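Local coordinates for protein enoyl-CoA hydratase/carnithine racemase (Magnetospirillum magneticum, PDB 4NEK) that probably isomerises the double bond of enoyl-CoA substrates between the delta-3 and delta-2 positions, as a member of the crotonase superfamily, at residues M1-V9 / I28-A38. Numbering follows the deposited sequence.
Sequences MSELVLSHV and IGEMYAALAEA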
loop_
_atom_site.group_PDB
_atom_site.type_symbol
_atom_site.label_atom_id
_atom_site.label_comp_id
_atom_site.label_asym_id
_atom_site.label_seq_id
_atom_site.Cartn_x
_atom_site.Cartn_y
_atom_site.Cartn_z
HETATM N N MSE C 1 -22.656 -8.484 -38.219
HETATM C CA MSE C 1 -22.252 -9.371 -39.348
HETATM C C MSE C 1 -20.786 -9.165 -39.619
HETATM O O MSE C 1 -20.431 -8.865 -40.761
HETATM C CB MSE C 1 -23.140 -9.080 -40.591
ATOM N N SER C 2 -19.916 -9.354 -38.603
ATOM C CA SER C 2 -18.512 -8.863 -38.699
ATOM C C SER C 2 -17.481 -9.832 -38.173
ATOM O O SER C 2 -17.803 -10.586 -37.284
ATOM C CB SER C 2 -18.346 -7.500 -37.974
ATOM O OG SER C 2 -18.693 -7.594 -36.594
ATOM N N GLU C 3 -16.243 -9.785 -38.700
ATOM C CA GLU C 3 -15.100 -10.588 -38.178
ATOM C C GLU C 3 -14.314 -9.743 -37.148
ATOM O O GLU C 3 -13.256 -10.107 -36.571
ATOM C CB GLU C 3 -14.197 -11.087 -39.325
ATOM C CG GLU C 3 -14.918 -12.038 -40.335
ATOM C CD GLU C 3 -16.009 -11.349 -41.213
ATOM O OE1 GLU C 3 -15.665 -10.667 -42.204
ATOM O OE2 GLU C 3 -17.242 -11.478 -40.934
ATOM N N LEU C 4 -14.919 -8.612 -36.886
ATOM C CA LEU C 4 -14.476 -7.703 -35.882
ATOM C C LEU C 4 -14.766 -8.159 -34.452
ATOM O O LEU C 4 -14.194 -7.614 -33.537
ATOM C CB LEU C 4 -15.139 -6.380 -36.125
ATOM C CG LEU C 4 -14.739 -5.705 -37.442
ATOM C CD1 LEU C 4 -15.290 -4.278 -37.439
ATOM C CD2 LEU C 4 -13.254 -5.667 -37.691
ATOM N N VAL C 5 -15.626 -9.163 -34.278
ATOM C CA VAL C 5 -15.869 -9.758 -32.984
ATOM C C VAL C 5 -15.893 -11.265 -33.144
ATOM O O VAL C 5 -16.649 -11.755 -33.942
ATOM C CB VAL C 5 -17.237 -9.318 -32.434
ATOM C CG1 VAL C 5 -17.628 -10.126 -31.204
ATOM C CG2 VAL C 5 -17.232 -7.844 -32.120
ATOM N N LEU C 6 -15.096 -11.988 -32.370
ATOM C CA LEU C 6 -15.008 -13.440 -32.465
ATOM C C LEU C 6 -15.588 -14.010 -31.217
ATOM O O LEU C 6 -15.328 -13.523 -30.141
ATOM C CB LEU C 6 -13.559 -13.893 -32.557
ATOM C CG LEU C 6 -12.787 -13.257 -33.712
ATOM C CD1 LEU C 6 -11.282 -13.535 -33.655
ATOM C CD2 LEU C 6 -13.353 -13.737 -35.042
ATOM N N SER C 7 -16.360 -15.064 -31.355
ATOM C CA SER C 7 -16.963 -15.676 -30.222
ATOM C C SER C 7 -16.963 -17.175 -30.388
ATOM O O SER C 7 -17.226 -17.664 -31.452
ATOM C CB SER C 7 -18.380 -15.189 -30.104
ATOM O OG SER C 7 -18.914 -15.645 -28.889
ATOM N N HIS C 8 -16.690 -17.913 -29.324
ATOM C CA HIS C 8 -16.789 -19.357 -29.369
ATOM C C HIS C 8 -16.830 -19.897 -27.953
ATOM O O HIS C 8 -16.455 -19.197 -27.030
ATOM C CB HIS C 8 -15.601 -19.927 -30.129
ATOM C CG HIS C 8 -14.318 -19.831 -29.383
ATOM N ND1 HIS C 8 -13.860 -20.844 -28.571
ATOM C CD2 HIS C 8 -13.394 -18.844 -29.315
ATOM C CE1 HIS C 8 -12.693 -20.497 -28.052
ATOM N NE2 HIS C 8 -12.385 -19.292 -28.495
ATOM N N VAL C 9 -17.277 -21.137 -27.787
ATOM C CA VAL C 9 -17.439 -21.736 -26.467
ATOM C C VAL C 9 -16.449 -22.863 -26.238
ATOM O O VAL C 9 -16.301 -23.685 -27.086
ATOM C CB VAL C 9 -18.839 -22.322 -26.326
ATOM C CG1 VAL C 9 -19.006 -22.934 -24.954
ATOM C CG2 VAL C 9 -19.889 -21.250 -26.560
ATOM N N ILE C 28 -17.152 0.506 -33.079
ATOM C CA ILE C 28 -18.152 1.025 -33.991
ATOM C C ILE C 28 -19.446 0.228 -33.786
ATOM O O ILE C 28 -19.482 -0.819 -33.118
ATOM C CB ILE C 28 -17.660 0.930 -35.458
ATOM C CG1 ILE C 28 -17.277 -0.506 -35.817
ATOM C CG2 ILE C 28 -16.435 1.816 -35.687
ATOM C CD1 ILE C 28 -16.885 -0.703 -37.281
ATOM N N GLY C 29 -20.521 0.694 -34.396
ATOM C CA GLY C 29 -21.849 0.104 -34.218
ATOM C C GLY C 29 -21.901 -1.397 -34.452
ATOM O O GLY C 29 -22.615 -2.108 -33.728
ATOM N N GLU C 30 -21.223 -1.874 -35.503
ATOM C CA GLU C 30 -21.287 -3.313 -35.818
ATOM C C GLU C 30 -20.671 -4.144 -34.718
ATOM O O GLU C 30 -21.117 -5.265 -34.522
ATOM C CB GLU C 30 -20.656 -3.744 -37.158
ATOM C CG GLU C 30 -19.249 -3.230 -37.393
ATOM C CD GLU C 30 -18.710 -3.525 -38.798
ATOM O OE1 GLU C 30 -18.543 -4.737 -39.060
ATOM O OE2 GLU C 30 -18.467 -2.572 -39.630
HETATM N N MSE C 31 -19.693 -3.587 -33.984
HETATM C CA MSE C 31 -19.043 -4.329 -32.905
HETATM C C MSE C 31 -19.943 -4.374 -31.711
HETATM O O MSE C 31 -20.206 -5.453 -31.194
HETATM C CB MSE C 31 -17.723 -3.727 -32.550
HETATM C CG MSE C 31 -16.812 -3.887 -33.731
HETATM SE SE MSE C 31 -15.082 -2.988 -33.417
HETATM C CE MSE C 31 -14.340 -4.227 -32.071
ATOM N N TYR C 32 -20.531 -3.247 -31.351
ATOM C CA TYR C 32 -21.539 -3.240 -30.307
ATOM C C TYR C 32 -22.620 -4.254 -30.552
ATOM O O TYR C 32 -23.075 -4.910 -29.637
ATOM C CB TYR C 32 -22.197 -1.865 -30.153
ATOM C CG TYR C 32 -21.311 -0.849 -29.499
ATOM C CD1 TYR C 32 -20.868 -1.026 -28.187
ATOM C CD2 TYR C 32 -20.899 0.281 -30.176
ATOM C CE1 TYR C 32 -20.049 -0.093 -27.582
ATOM C CE2 TYR C 32 -20.102 1.230 -29.573
ATOM C CZ TYR C 32 -19.674 1.032 -28.282
ATOM O OH TYR C 32 -18.823 1.953 -27.714
ATOM N N ALA C 33 -23.073 -4.352 -31.791
ATOM C CA ALA C 33 -24.189 -5.240 -32.107
ATOM C C ALA C 33 -23.734 -6.689 -31.967
ATOM O O ALA C 33 -24.423 -7.498 -31.394
ATOM C CB ALA C 33 -24.717 -4.966 -33.517
ATOM N N ALA C 34 -22.587 -7.009 -32.535
ATOM C CA ALA C 34 -22.064 -8.352 -32.418
ATOM C C ALA C 34 -21.805 -8.732 -30.962
ATOM O O ALA C 34 -22.058 -9.849 -30.585
ATOM C CB ALA C 34 -20.781 -8.483 -33.226
ATOM N N LEU C 35 -21.332 -7.785 -30.160
ATOM C CA LEU C 35 -21.080 -8.044 -28.744
ATOM C C LEU C 35 -22.358 -8.279 -27.987
ATOM O O LEU C 35 -22.440 -9.197 -27.203
ATOM C CB LEU C 35 -20.339 -6.882 -28.090
ATOM C CG LEU C 35 -18.922 -6.695 -28.578
ATOM C CD1 LEU C 35 -18.371 -5.331 -28.172
ATOM C CD2 LEU C 35 -18.040 -7.781 -28.047
ATOM N N ALA C 36 -23.362 -7.459 -28.225
ATOM C CA ALA C 36 -24.653 -7.654 -27.578
ATOM C C ALA C 36 -25.224 -9.003 -27.963
ATOM O O ALA C 36 -25.809 -9.710 -27.146
ATOM C CB ALA C 36 -25.613 -6.544 -27.959
ATOM N N GLU C 37 -25.080 -9.361 -29.223
ATOM C CA GLU C 37 -25.606 -10.634 -29.696
ATOM C C GLU C 37 -24.919 -11.767 -28.970
ATOM O O GLU C 37 -25.572 -12.692 -28.509
ATOM C CB GLU C 37 -25.390 -10.769 -31.192
ATOM C CG GLU C 37 -26.254 -11.798 -31.904
ATOM C CD GLU C 37 -26.017 -11.776 -33.424
ATOM O OE1 GLU C 37 -24.881 -12.092 -33.856
ATOM O OE2 GLU C 37 -26.942 -11.405 -34.196
ATOM N N ALA C 38 -23.596 -11.698 -28.887
ATOM C CA ALA C 38 -22.846 -12.734 -28.171
ATOM C C ALA C 38 -23.286 -12.918 -26.697
ATOM O O ALA C 38 -23.349 -14.036 -26.219
ATOM C CB ALA C 38 -21.375 -12.437 -28.243
#
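The carbonyl oxygen of Ile28, at the N-cap of the helix, takes two backbone bonds, from Met31 N at 2.9 Å and from Tyr32 N at 3.2 Å. That first turn presents the side chains of Ile28 and Met31 to Leu4. The methyl CD1 of Leu4 meets CD1 of Ile28 at 3.9 Å. Leu4 CB rests 3.8 Å from CG of selenomethionine Met31. The Met31 chain runs extended to selenium and then bends (chi3 71°), bringing CE near the carbonyl oxygen of Leu4. Glu30 lays its aliphatic part and carboxylate against that same Leu4 CD1. No hydrogen bond joins the two segments, and Ser2 OG, buried here, has no partner in the model.

Val5 is the centre of the contact. Its CB sits 3.7 Å from CB of Ala34. With chi1 at 169°, CG1 lies anti to the backbone N and reaches CD2 of Leu35 at 4.0 Å, while CG2 turns to the Met31 carbonyl and CB. A serine at this position would probably lose the methyl packing on Leu35 and Ala34 and open a gap between strand and helix. Two residues on, Ser7 OG touches the Ala38 methyl.

The axes of strand 5-9 and helix 29-38 run nearly parallel, 11° apart, and come within 8.8 Å. This is the edge of the crotonase-like core: strand 5-10 is an outermost strand of this chain's sheet, pairing antiparallel with strand 13-18, where Val16 also touches Leu35, while Leu35 and Tyr32 connect the helix to helix 79-88.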